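Local coordinates for glycosyl hydrolase family 62 protein (PDB 5B6T), which probably hydrolyses alpha-L-arabinofuranosyl side groups from arabinoxylan, as a family 62 alpha-L-arabinofuranosidase built on a five-bladed beta-propeller, at residues S243-A247 and R248-V252; Q289-D292 and P293-G297. All coordinates share one frame; numbering follows the deposited sequence.

Contact 1. Residues S243-A247 and R248-V252; sequences SNPFA and RANNV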
# COMPACT_ATOMS: atom_id res chain seq x y z
N SER A 243 13.73 -16.11 7.62
CA SER A 243 15.05 -15.84 8.24
C SER A 243 15.84 -14.65 7.64
O SER A 243 16.91 -14.25 8.15
CB SER A 243 15.91 -17.11 8.18
OG SER A 243 16.11 -17.47 6.84
N ASN A 244 15.33 -14.12 6.52
CA ASN A 244 15.88 -12.93 5.91
C ASN A 244 14.73 -12.14 5.26
O ASN A 244 14.56 -12.15 4.05
CB ASN A 244 17.00 -13.21 4.93
CG ASN A 244 17.60 -11.94 4.39
OD1 ASN A 244 17.79 -10.98 5.15
ND2 ASN A 244 17.88 -11.90 3.09
N PRO A 245 13.92 -11.48 6.09
CA PRO A 245 12.66 -10.90 5.59
C PRO A 245 12.84 -9.44 5.19
O PRO A 245 13.78 -8.80 5.63
CB PRO A 245 11.75 -11.02 6.80
CG PRO A 245 12.67 -10.82 7.98
CD PRO A 245 13.95 -11.51 7.57
N PHE A 246 11.91 -8.88 4.42
CA PHE A 246 11.98 -7.44 4.25
C PHE A 246 11.62 -6.80 5.59
O PHE A 246 12.35 -5.96 6.10
CB PHE A 246 11.06 -6.95 3.12
CG PHE A 246 11.14 -5.48 2.93
CD1 PHE A 246 12.24 -4.90 2.30
CD2 PHE A 246 10.13 -4.66 3.42
CE1 PHE A 246 12.33 -3.52 2.15
CE2 PHE A 246 10.21 -3.28 3.30
CZ PHE A 246 11.31 -2.71 2.65
N ALA A 247 10.48 -7.19 6.15
CA ALA A 247 10.03 -6.67 7.43
C ALA A 247 9.16 -7.72 8.10
O ALA A 247 8.23 -8.23 7.49
CB ALA A 247 9.27 -5.36 7.25
N ARG A 248 9.48 -8.04 9.35
CA ARG A 248 8.84 -9.12 10.08
C ARG A 248 9.19 -8.92 11.56
O ARG A 248 10.13 -8.19 11.86
CB ARG A 248 9.39 -10.46 9.59
CG ARG A 248 8.69 -11.70 10.17
CD ARG A 248 9.01 -12.95 9.35
NE ARG A 248 8.37 -14.11 9.96
CZ ARG A 248 8.96 -15.00 10.77
NH1 ARG A 248 10.27 -14.98 11.04
NH2 ARG A 248 8.21 -15.96 11.30
N ALA A 249 8.45 -9.52 12.47
CA ALA A 249 8.76 -9.34 13.89
C ALA A 249 10.23 -9.59 14.20
O ALA A 249 10.78 -8.94 15.11
CB ALA A 249 7.88 -10.24 14.74
N ASN A 250 10.87 -10.52 13.49
CA ASN A 250 12.26 -10.88 13.81
C ASN A 250 13.33 -9.95 13.25
O ASN A 250 14.52 -10.18 13.48
CB ASN A 250 12.58 -12.34 13.45
CG ASN A 250 12.52 -12.61 11.95
OD1 ASN A 250 11.68 -12.06 11.29
ND2 ASN A 250 13.39 -13.47 11.43
N ASN A 251 12.95 -8.91 12.53
CA ASN A 251 13.92 -7.85 12.21
C ASN A 251 13.44 -6.45 12.54
O ASN A 251 13.96 -5.46 12.00
CB ASN A 251 14.44 -7.94 10.76
CG ASN A 251 13.44 -7.48 9.72
OD1 ASN A 251 12.26 -7.38 9.99
ND2 ASN A 251 13.91 -7.27 8.49
N VAL A 252 12.45 -6.37 13.42
CA VAL A 252 11.90 -5.10 13.88
C VAL A 252 12.11 -4.94 15.38
O VAL A 252 11.53 -5.68 16.18
CB VAL A 252 10.40 -5.00 13.55
CG1 VAL A 252 9.76 -3.80 14.21
CG2 VAL A 252 10.20 -4.98 12.02
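Phe-246 O is gripped twice, by Asn-251 ND2 from within the loop and by the indole NE1 of Trp-7 from the N-terminal strand. Asn-251 ND2 stands 3.1 Å from Phe-246 O with a fairly straight N-H (162°); the oxygen lies close to the amide plane of Asn-251, whereas the donor sits above the carbonyl plane of Phe-246. The same amide works at its other end: Asn-251 OD1 accepts the backbone N of Arg-248 at 2.9 Å, along a more bent path. With CG lodged between the backbone N and the carbonyl carbon (chi1 75°), the amide folds back over the chain, and OD1 comes to rest 3.5 Å from Ala-247 CA. Asn-251 N also returns to Arg-248 O at 3.0 Å, closing a tight turn through Ala-249 and Asn-250. Since ND2 bonds Phe-5 O as well, an alanine in place of Asn-251 would probably leave Phe-246 O to Trp-7 NE1 alone and deprive Arg-248 N and Phe-5 O of this side-chain partner. Next to the same amide, the Pro-245 ring crosses the start of the Arg-248 side chain at about a right angle, CG 3.7 Å from Arg-248 CB. Asn-250 OD1 meets Pro-245 CG at 3.7 Å from the opposite direction, while its ND2 bonds Glu-242 O and lies in plane at the edge of the Arg-248 guanidinium. The loop links strands 236-237 and 252-254, which belong to successive propeller blades; Phe-246 and Ala-247 form a classic beta bulge opposite Phe-223 of strand 221-228, while Asn-251 pairs by its backbone with Trp-7 of strand 7-9.

Contact 2. Residues Q289-D292 and P293-G297; sequences QGLD and PNSGG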
# COMPACT_ATOMS: atom_id res chain seq x y z
N GLN A 289 0.70 -1.10 9.04
CA GLN A 289 -0.31 -1.41 10.02
C GLN A 289 0.09 -2.59 10.88
O GLN A 289 0.60 -3.62 10.39
CB GLN A 289 -1.68 -1.70 9.38
CG GLN A 289 -1.70 -2.90 8.43
CD GLN A 289 -3.03 -3.12 7.75
OE1 GLN A 289 -3.82 -2.20 7.54
NE2 GLN A 289 -3.27 -4.38 7.37
N GLY A 290 -0.16 -2.44 12.19
CA GLY A 290 0.08 -3.47 13.19
C GLY A 290 -1.10 -3.55 14.12
O GLY A 290 -2.04 -2.75 14.03
N LEU A 291 -1.07 -4.53 15.02
CA LEU A 291 -2.14 -4.67 16.00
C LEU A 291 -1.68 -5.48 17.20
O LEU A 291 -0.66 -6.17 17.17
CB LEU A 291 -3.40 -5.28 15.39
CG LEU A 291 -3.47 -6.81 15.26
CD1 LEU A 291 -4.82 -7.16 14.75
CD2 LEU A 291 -2.40 -7.39 14.35
N ASP A 292 -2.44 -5.36 18.29
CA ASP A 292 -2.13 -6.11 19.50
C ASP A 292 -2.13 -7.63 19.19
O ASP A 292 -3.07 -8.14 18.59
CB ASP A 292 -3.17 -5.76 20.55
CG ASP A 292 -2.99 -6.46 21.89
OD1 ASP A 292 -2.39 -7.53 22.00
OD2 ASP A 292 -3.55 -5.93 22.86
N PRO A 293 -1.05 -8.34 19.56
CA PRO A 293 -0.97 -9.77 19.20
C PRO A 293 -1.99 -10.66 19.89
O PRO A 293 -2.15 -11.81 19.48
CB PRO A 293 0.43 -10.18 19.62
CG PRO A 293 0.85 -9.16 20.59
CD PRO A 293 0.16 -7.87 20.24
N ASN A 294 -2.67 -10.13 20.91
CA ASN A 294 -3.78 -10.83 21.54
C ASN A 294 -5.12 -10.59 20.90
O ASN A 294 -6.12 -11.17 21.34
CB ASN A 294 -3.81 -10.49 23.03
CG ASN A 294 -2.55 -10.98 23.73
OD1 ASN A 294 -2.11 -12.11 23.51
ND2 ASN A 294 -1.97 -10.13 24.58
N SER A 295 -5.16 -9.77 19.85
CA SER A 295 -6.40 -9.49 19.14
C SER A 295 -6.91 -10.72 18.42
O SER A 295 -6.14 -11.46 17.81
CB SER A 295 -6.19 -8.40 18.08
OG SER A 295 -5.67 -7.25 18.66
N GLY A 296 -8.21 -10.92 18.50
CA GLY A 296 -8.85 -12.01 17.79
C GLY A 296 -10.21 -11.61 17.27
O GLY A 296 -10.61 -10.44 17.33
N GLY A 297 -10.92 -12.60 16.76
CA GLY A 297 -12.26 -12.37 16.29
C GLY A 297 -12.25 -12.05 14.83
O GLY A 297 -11.27 -12.27 14.13
O HOH W 1 -3.26 -10.55 16.77
O HOH W 2 -1.25 -7.52 24.40
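Asp-292 and Ser-295 face each other across a type I beta turn, and Asp-292 O takes both donors of the serine. Ser-295 N reaches it at 2.9 Å and Ser-295 OG at 2.7 Å, both from the same face of the carbonyl plane. The hydroxyl is placed for this by its first torsion (chi1 -56°), which sets OG beside the backbone N and anti to the carbonyl carbon. A water adds a further donor to Asp-292 O and bridges it to Ser-295 O. The carboxylate turns instead to the next peptide: Asp-292 OD1 accepts Asn-294 N at 2.8 Å with a nearly straight N-H (165°), met from above the carboxylate plane. This bond makes an Asx turn and, with Pro-293 following the aspartate, an Asx-Pro turn. CG of Asp-292 is anti to its own N (chi1 -180°), which brings OD1 beside the N-CD edge of the Pro-293 ring, 3.1 Å from CD. A second water donates to OD1 and accepts a weak bond from Asn-294 ND2. Leu-291 CD1 packs against Ser-295 CB at 3.8 Å, an apolar touch next to the polar grip. The turn is a surface feature following strand 285-290, in the loop before strand 305-311. Its flanks are pinned by Thr-260, whose OG1 bonds Leu-291 N, and by Arg-220, whose NH2 bonds Pro-293 O; strand 285-290 itself lies between strands 305-311 and 266-268.

How the contacts relate
Strand 7-9, near the N terminus, lies between strands 252-254 and 305-311 from late in the chain, a closure of the propeller ring by both ends of the sequence. Contact 1 folds the loop entering strand 252-254, joining the sheet of strand 221-228 to this closing sheet. Contact 2 comes later, turning the chain as it leaves strand 285-290 for strand 305-311. Both are local turns in series, neither nesting nor crossing. The centres of contact 1 and contact 2 lie 18 Å apart. The nearest atoms of contact 1 and contact 2 are about 9 Å apart, so they do not touch; both adjoin the sheet that holds strands 252-254 and 285-290.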